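Local coordinates for protein formiminoglutamase (Trypanosoma cruzi, PDB 4MYK) that probably hydrolyses N-formimino-L-glutamate to glutamate and formamide, as an arginase-like enzyme with a two-manganese centre, at residues A[295-298]-A[299-302]; A[257-260]-A[261-264]; A[134-137]-A[138-142]. The protein carries 1 engineered substitution. All blocks are in the same frame, centred on the assembly; numbering follows the deposited sequence.

Contact 1 of 3, residues A[295-298]-A[299-302]; sequences AVYM and FYHF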
loop_
_atom_site.group_PDB
_atom_site.type_symbol
_atom_site.label_atom_id
_atom_site.label_comp_id
_atom_site.label_asym_id
_atom_site.label_seq_id
_atom_site.Cartn_x
_atom_site.Cartn_y
_atom_site.Cartn_z
ATOM N N ALA A 295 -14.180 3.846 3.891
ATOM C CA ALA A 295 -15.320 3.418 4.698
ATOM C C ALA A 295 -16.626 3.662 3.953
ATOM O O ALA A 295 -17.498 2.790 3.915
ATOM C CB ALA A 295 -15.323 4.137 6.043
ATOM N N VAL A 296 -16.749 4.845 3.350
ATOM C CA VAL A 296 -17.937 5.179 2.554
ATOM C C VAL A 296 -18.028 4.284 1.314
ATOM O O VAL A 296 -19.109 3.827 0.953
ATOM C CB VAL A 296 -17.989 6.691 2.165
ATOM C CG1 VAL A 296 -19.105 6.960 1.176
ATOM C CG2 VAL A 296 -18.154 7.573 3.413
ATOM N N TYR A 297 -16.888 4.023 0.680
ATOM C CA TYR A 297 -16.855 3.164 -0.498
ATOM C C TYR A 297 -17.213 1.719 -0.170
ATOM O O TYR A 297 -17.813 1.018 -0.977
ATOM C CB TYR A 297 -15.493 3.235 -1.185
ATOM C CG TYR A 297 -15.360 4.410 -2.137
ATOM C CD1 TYR A 297 -16.327 4.652 -3.105
ATOM C CD2 TYR A 297 -14.267 5.266 -2.075
ATOM C CE1 TYR A 297 -16.215 5.721 -3.975
ATOM C CE2 TYR A 297 -14.144 6.333 -2.946
ATOM C CZ TYR A 297 -15.122 6.559 -3.893
ATOM O OH TYR A 297 -15.009 7.617 -4.770
ATOM N N MET A 298 -16.851 1.280 1.028
ATOM C CA MET A 298 -17.257 -0.033 1.514
ATOM C C MET A 298 -18.783 -0.138 1.660
ATOM O O MET A 298 -19.395 -1.121 1.223
ATOM C CB MET A 298 -16.568 -0.331 2.843
ATOM C CG MET A 298 -15.123 -0.762 2.709
ATOM S SD MET A 298 -14.293 -0.972 4.302
ATOM C CE MET A 298 -15.227 -2.308 5.046
ATOM N N PHE A 299 -19.386 0.865 2.296
ATOM C CA PHE A 299 -20.851 0.967 2.421
ATOM C C PHE A 299 -21.504 1.058 1.036
ATOM O O PHE A 299 -22.526 0.433 0.763
ATOM C CB PHE A 299 -21.212 2.196 3.273
ATOM C CG PHE A 299 -22.674 2.569 3.232
ATOM C CD1 PHE A 299 -23.610 1.834 3.937
ATOM C CD2 PHE A 299 -23.103 3.670 2.500
ATOM C CE1 PHE A 299 -24.948 2.172 3.894
ATOM C CE2 PHE A 299 -24.439 4.016 2.456
ATOM C CZ PHE A 299 -25.359 3.272 3.155
ATOM N N TYR A 300 -20.889 1.853 0.170
ATOM C CA TYR A 300 -21.319 2.002 -1.208
ATOM C C TYR A 300 -21.437 0.650 -1.922
ATOM O O TYR A 300 -22.431 0.376 -2.585
ATOM C CB TYR A 300 -20.341 2.921 -1.950
ATOM C CG TYR A 300 -20.503 2.900 -3.452
ATOM C CD1 TYR A 300 -21.624 3.456 -4.053
ATOM C CD2 TYR A 300 -19.544 2.321 -4.267
ATOM C CE1 TYR A 300 -21.788 3.434 -5.423
ATOM C CE2 TYR A 300 -19.701 2.286 -5.638
ATOM C CZ TYR A 300 -20.828 2.848 -6.212
ATOM O OH TYR A 300 -20.996 2.828 -7.581
ATOM N N HIS A 301 -20.418 -0.190 -1.780
ATOM C CA HIS A 301 -20.408 -1.500 -2.419
ATOM C C HIS A 301 -21.476 -2.377 -1.794
ATOM O O HIS A 301 -22.162 -3.125 -2.495
ATOM C CB HIS A 301 -19.025 -2.156 -2.305
ATOM C CG HIS A 301 -18.050 -1.686 -3.344
ATOM N ND1 HIS A 301 -17.318 -0.526 -3.210
ATOM C CD2 HIS A 301 -17.702 -2.212 -4.544
ATOM C CE1 HIS A 301 -16.558 -0.359 -4.280
ATOM N NE2 HIS A 301 -16.774 -1.368 -5.105
ATOM N N PHE A 302 -21.623 -2.288 -0.474
ATOM C CA PHE A 302 -22.692 -3.016 0.179
ATOM C C PHE A 302 -24.026 -2.627 -0.452
ATOM O O PHE A 302 -24.824 -3.489 -0.814
ATOM C CB PHE A 302 -22.768 -2.757 1.690
ATOM C CG PHE A 302 -24.059 -3.240 2.279
ATOM C CD1 PHE A 302 -24.212 -4.572 2.638
ATOM C CD2 PHE A 302 -25.152 -2.394 2.373
ATOM C CE1 PHE A 302 -25.419 -5.044 3.120
ATOM C CE2 PHE A 302 -26.355 -2.852 2.857
ATOM C CZ PHE A 302 -26.490 -4.179 3.231
#
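The carbonyl oxygen of Tyr297 is gripped twice by His301, one helical turn further on. His301 N reaches Tyr297 O at 3.0 Å, the ordinary i to i+4 helix bond, and the imidazole adds a shorter one, ND1 to Tyr297 O, at 2.8 Å. The two donors approach from opposite faces of the carbonyl plane, leaving one oxygen to serve both. With CG of His301 anti to its own carbonyl carbon and beside the backbone N (chi1 -82°), the ring folds back along the helix. Tyr297 O lies almost in the imidazole plane, and the N-H to oxygen angle is 166°; the bond helps fix the ring's rotation, as does the stacking of the imidazole on Phe262 of helix 258-270, and it implies that ND1 carries the proton here. The same oxygen is in van der Waals contact with Tyr300, 3.3 Å from its CB and beside the edge of its ring.

Main-chain bonding is otherwise regular: Phe299 N to Ala295 O, Tyr300 N to Val296 O at 2.8 Å, and Phe302 N to Met298 O. This is the middle of helix 290-306, one of the helices packed on the parallel sheet of the arginase/deacetylase alpha/beta fold. Phe299 and Phe302 meet the rings of Phe116 and Phe114 on strand 114-119, Met298 touches helix 258-270, and Val296 lies on helix 55-63.

Apolar contact between the side chains themselves is slight. Tyr297 CD1 and Tyr300 CD2 approach to 4.1 Å, and the two phenol groups cross obliquely. CE2 of Tyr300 lies over the rim of one face of the His301 imidazole. Beyond this crossing, Tyr300 OH is hydrogen-bonded to Ser68 O and Asn71 ND2, and both tyrosines pack against a second subunit, Tyr297 on its Gln189 and Tyr300 on its Ser188.

Contact 2 of 3, residues A[257-260]-A[261-264]; sequences SAQE and AFDM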
loop_
_atom_site.group_PDB
_atom_site.type_symbol
_atom_site.label_atom_id
_atom_site.label_comp_id
_atom_site.label_asym_id
_atom_site.label_seq_id
_atom_site.Cartn_x
_atom_site.Cartn_y
_atom_site.Cartn_z
ATOM N N SER A 257 -6.986 -5.817 1.697
ATOM C CA SER A 257 -6.821 -4.630 0.882
ATOM C C SER A 257 -8.173 -3.927 0.740
ATOM O O SER A 257 -9.226 -4.503 1.024
ATOM C CB SER A 257 -6.248 -4.984 -0.488
ATOM O OG SER A 257 -7.174 -5.736 -1.247
ATOM N N ALA A 258 -8.138 -2.674 0.310
ATOM C CA ALA A 258 -9.366 -1.926 0.098
ATOM C C ALA A 258 -10.273 -2.629 -0.927
ATOM O O ALA A 258 -11.472 -2.756 -0.700
ATOM C CB ALA A 258 -9.055 -0.454 -0.312
ATOM N N GLN A 259 -9.700 -3.107 -2.033
ATOM C CA GLN A 259 -10.477 -3.831 -3.052
ATOM C C GLN A 259 -11.167 -5.082 -2.493
ATOM O O GLN A 259 -12.320 -5.363 -2.817
ATOM C CB GLN A 259 -9.595 -4.219 -4.242
ATOM C CG GLN A 259 -10.384 -4.672 -5.469
ATOM C CD GLN A 259 -11.430 -3.644 -5.903
ATOM O OE1 GLN A 259 -11.097 -2.513 -6.267
ATOM N NE2 GLN A 259 -12.695 -4.037 -5.871
ATOM N N GLU A 260 -10.447 -5.836 -1.668
ATOM C CA GLU A 260 -11.021 -7.008 -1.012
ATOM C C GLU A 260 -12.197 -6.603 -0.138
ATOM O O GLU A 260 -13.257 -7.226 -0.187
ATOM C CB GLU A 260 -9.966 -7.721 -0.171
ATOM C CG GLU A 260 -8.896 -8.413 -0.990
ATOM C CD GLU A 260 -7.819 -8.993 -0.107
ATOM O OE1 GLU A 260 -7.428 -8.308 0.867
ATOM O OE2 GLU A 260 -7.371 -10.132 -0.375
ATOM N N ALA A 261 -11.999 -5.552 0.653
ATOM C CA ALA A 261 -13.047 -4.999 1.497
ATOM C C ALA A 261 -14.297 -4.669 0.677
ATOM O O ALA A 261 -15.395 -5.114 1.011
ATOM C CB ALA A 261 -12.540 -3.770 2.227
ATOM N N PHE A 262 -14.128 -3.896 -0.393
ATOM C CA PHE A 262 -15.228 -3.558 -1.293
ATOM C C PHE A 262 -15.906 -4.817 -1.822
ATOM O O PHE A 262 -17.128 -4.947 -1.761
ATOM C CB PHE A 262 -14.726 -2.769 -2.495
ATOM C CG PHE A 262 -14.124 -1.453 -2.147
ATOM C CD1 PHE A 262 -14.170 -0.977 -0.852
ATOM C CD2 PHE A 262 -13.509 -0.685 -3.123
ATOM C CE1 PHE A 262 -13.611 0.247 -0.531
ATOM C CE2 PHE A 262 -12.950 0.532 -2.818
ATOM C CZ PHE A 262 -13.000 1.006 -1.517
ATOM N N ASP A 263 -15.104 -5.730 -2.363
ATOM C CA ASP A 263 -15.624 -6.981 -2.896
ATOM C C ASP A 263 -16.411 -7.775 -1.855
ATOM O O ASP A 263 -17.408 -8.419 -2.186
ATOM C CB ASP A 263 -14.490 -7.840 -3.447
ATOM C CG ASP A 263 -13.906 -7.289 -4.740
ATOM O OD1 ASP A 263 -14.308 -6.194 -5.166
ATOM O OD2 ASP A 263 -13.042 -7.962 -5.332
ATOM N N MET A 264 -15.956 -7.736 -0.604
ATOM C CA MET A 264 -16.637 -8.446 0.480
ATOM C C MET A 264 -17.939 -7.768 0.873
ATOM O O MET A 264 -18.923 -8.430 1.193
ATOM C CB MET A 264 -15.744 -8.543 1.715
ATOM C CG MET A 264 -14.533 -9.442 1.569
ATOM S SD MET A 264 -13.410 -9.187 2.958
ATOM C CE MET A 264 -14.447 -9.684 4.333
#
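Ser257 O receives Ala261 N at 3.0 Å and starts the helical bonding of 257-264, which continues from Phe262 N to Ala258 O, Asp263 N to Gln259 O and Met264 N to Glu260 O. A capping box closes the first turn of the helix. Ser257, at the N-cap, accepts a weak bond from Glu260 N at OG, and Glu260 returns the favour, OE1 taking Ser257 N at 2.7 Å on its anti side. Arg212 forms a salt bridge to the same OE1. Helix 258-270, which begins here, is the connection in the beta-alpha-beta unit between strands 231-236 and 274-280.

On the more exposed side of the helix, where Gln259 also packs on Val254 of the second subunit, its amide reaches Asp263: Gln259 NE2 to Asp263 OD1 is 2.8 Å. The chain bends at chi2 (54°) to bring the amide round. Asp263 OD1 lies in the amide plane but is met from above its own carboxylate plane, the two groups being turned 54° apart, and the N-H to oxygen angle is only 146°. Phe262 takes the buried side. Its ring lies with one face over Ala258 O, CD1 being 3.2 Å from that oxygen, while CZ comes to 4.4 Å from Ala258 CB.

Contact 3 of 3, residues A[134-137]-A[138-142]; sequences RAFP and GDVGV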
loop_
_atom_site.group_PDB
_atom_site.type_symbol
_atom_site.label_atom_id
_atom_site.label_comp_id
_atom_site.label_asym_id
_atom_site.label_seq_id
_atom_site.Cartn_x
_atom_site.Cartn_y
_atom_site.Cartn_z
ATOM N N ARG A 134 -32.773 -10.676 19.561
ATOM C CA ARG A 134 -34.163 -10.394 19.905
ATOM C C ARG A 134 -35.012 -10.538 18.667
ATOM O O ARG A 134 -36.105 -11.098 18.711
ATOM C CB ARG A 134 -34.333 -8.972 20.452
ATOM C CG ARG A 134 -33.869 -8.763 21.883
ATOM C CD ARG A 134 -33.918 -7.272 22.220
ATOM N NE ARG A 134 -35.256 -6.737 21.988
ATOM C CZ ARG A 134 -35.547 -5.450 21.821
ATOM N NH1 ARG A 134 -34.594 -4.531 21.849
ATOM N NH2 ARG A 134 -36.807 -5.083 21.614
ATOM N N ALA A 135 -34.511 -10.014 17.557
ATOM C CA ALA A 135 -35.279 -9.993 16.323
ATOM C C ALA A 135 -35.474 -11.390 15.717
ATOM O O ALA A 135 -36.532 -11.674 15.146
ATOM C CB ALA A 135 -34.646 -9.034 15.311
ATOM N N PHE A 136 -34.459 -12.247 15.830
ATOM C CA PHE A 136 -34.545 -13.620 15.329
ATOM C C PHE A 136 -34.142 -14.578 16.434
ATOM O O PHE A 136 -33.016 -15.074 16.462
ATOM C CB PHE A 136 -33.655 -13.820 14.108
ATOM C CG PHE A 136 -33.660 -12.654 13.169
ATOM C CD1 PHE A 136 -34.701 -12.472 12.278
ATOM C CD2 PHE A 136 -32.628 -11.725 13.191
ATOM C CE1 PHE A 136 -34.710 -11.389 11.416
ATOM C CE2 PHE A 136 -32.633 -10.641 12.338
ATOM C CZ PHE A 136 -33.675 -10.471 11.446
ATOM N N PRO A 137 -35.071 -14.825 17.366
ATOM C CA PRO A 137 -34.875 -15.716 18.511
ATOM C C PRO A 137 -34.227 -17.047 18.135
ATOM O O PRO A 137 -34.851 -17.878 17.472
ATOM C CB PRO A 137 -36.298 -15.950 19.001
ATOM C CG PRO A 137 -37.004 -14.673 18.660
ATOM C CD PRO A 137 -36.411 -14.210 17.365
ATOM N N GLY A 138 -32.976 -17.224 18.557
ATOM C CA GLY A 138 -32.258 -18.481 18.419
ATOM C C GLY A 138 -31.759 -18.826 17.029
ATOM O O GLY A 138 -31.110 -19.851 16.843
ATOM N N ASP A 139 -32.046 -17.969 16.054
ATOM C CA ASP A 139 -31.696 -18.246 14.659
ATOM C C ASP A 139 -30.750 -17.196 14.058
ATOM O O ASP A 139 -30.889 -16.830 12.885
ATOM C CB ASP A 139 -32.966 -18.354 13.803
ATOM C CG ASP A 139 -32.768 -19.211 12.566
ATOM O OD1 ASP A 139 -31.734 -19.899 12.449
ATOM O OD2 ASP A 139 -33.667 -19.206 11.710
ATOM N N VAL A 140 -29.791 -16.722 14.851
ATOM C CA VAL A 140 -28.889 -15.677 14.395
ATOM C C VAL A 140 -27.490 -16.219 14.108
ATOM O O VAL A 140 -26.976 -17.063 14.841
ATOM C CB VAL A 140 -28.783 -14.535 15.431
ATOM C CG1 VAL A 140 -27.753 -13.496 14.991
ATOM C CG2 VAL A 140 -30.136 -13.895 15.657
ATOM N N GLY A 141 -26.896 -15.730 13.023
ATOM C CA GLY A 141 -25.494 -15.958 12.725
ATOM C C GLY A 141 -24.697 -14.664 12.835
ATOM O O GLY A 141 -25.232 -13.576 12.649
ATOM N N VAL A 142 -23.414 -14.778 13.150
ATOM C CA VAL A 142 -22.562 -13.601 13.330
ATOM C C VAL A 142 -21.163 -13.804 12.733
ATOM O O VAL A 142 -20.513 -14.823 12.980
ATOM C CB VAL A 142 -22.436 -13.201 14.836
ATOM C CG1 VAL A 142 -21.509 -11.971 15.017
ATOM C CG2 VAL A 142 -23.803 -12.948 15.448
#
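A type II beta turn from Phe136 to Asp139 carries the chain from helix 125-135 toward strand 141-145, an interior strand of the parallel sheet, between strands 231-236 and 180-185. The turn is closed by one bond, Asp139 N to Phe136 O, 3.1 Å long and fairly straight at 163°. The donor stands well above the carbonyl plane of Phe136 instead of on a lone pair. Pro137 and Gly138 fill the two corner positions. Gly138 has a positive phi (75°), which a residue without a side chain adopts readily, as is usual at the third position of a type II turn.

Just past the turn, Val140 folds back on Phe136. Its CG2 methyl lies 3.8 Å from Phe136 CB and touches the ring at its edge, near CD2, and the two side chains cross at about a right angle. The same methyl is 3.2 Å from Phe136 O. CG2 of Val140 stands beside the backbone N because CG1 takes the position anti to that N (chi1 176°), and this directs the methyl at the turn. Ala135 CB sits over the rim of one face of the Phe136 ring. Val140 also packs on Met132 and Leu133 of the helix, while Asp139 points its carboxylate at Arg179 in a salt bridge through OD1 and offers its backbone O to Asn230.

The chemistry is thus divided: one main-chain bond sets the reversal, a valine methyl packs against the beta carbon and ring edge of the phenylalanine, and the aspartate charge is probably balanced largely by the arginine, with a long, weak ion pair to Lys229 adding to it.

In the fold
Following the chain from the N terminus, contact 3 comes first and closes the tight loop between helix 125-135 and strand 141-145. Contact 2 opens helix 258-270 after strand 231-236, and contact 1 lies within helix 290-306, beyond strand 274-280. The three follow in series, and none nests in or crosses another. Contacts 1 and 2 touch, through Phe262 against His301, Tyr297 and Met298, and through Met298 on Ala261; they tie two helices together on the sheet, and both reach the second subunit. Contact 3 lies on the opposite side of the chain's centre, its centre about 25 Å and 27 Å from those of contacts 1 and 2.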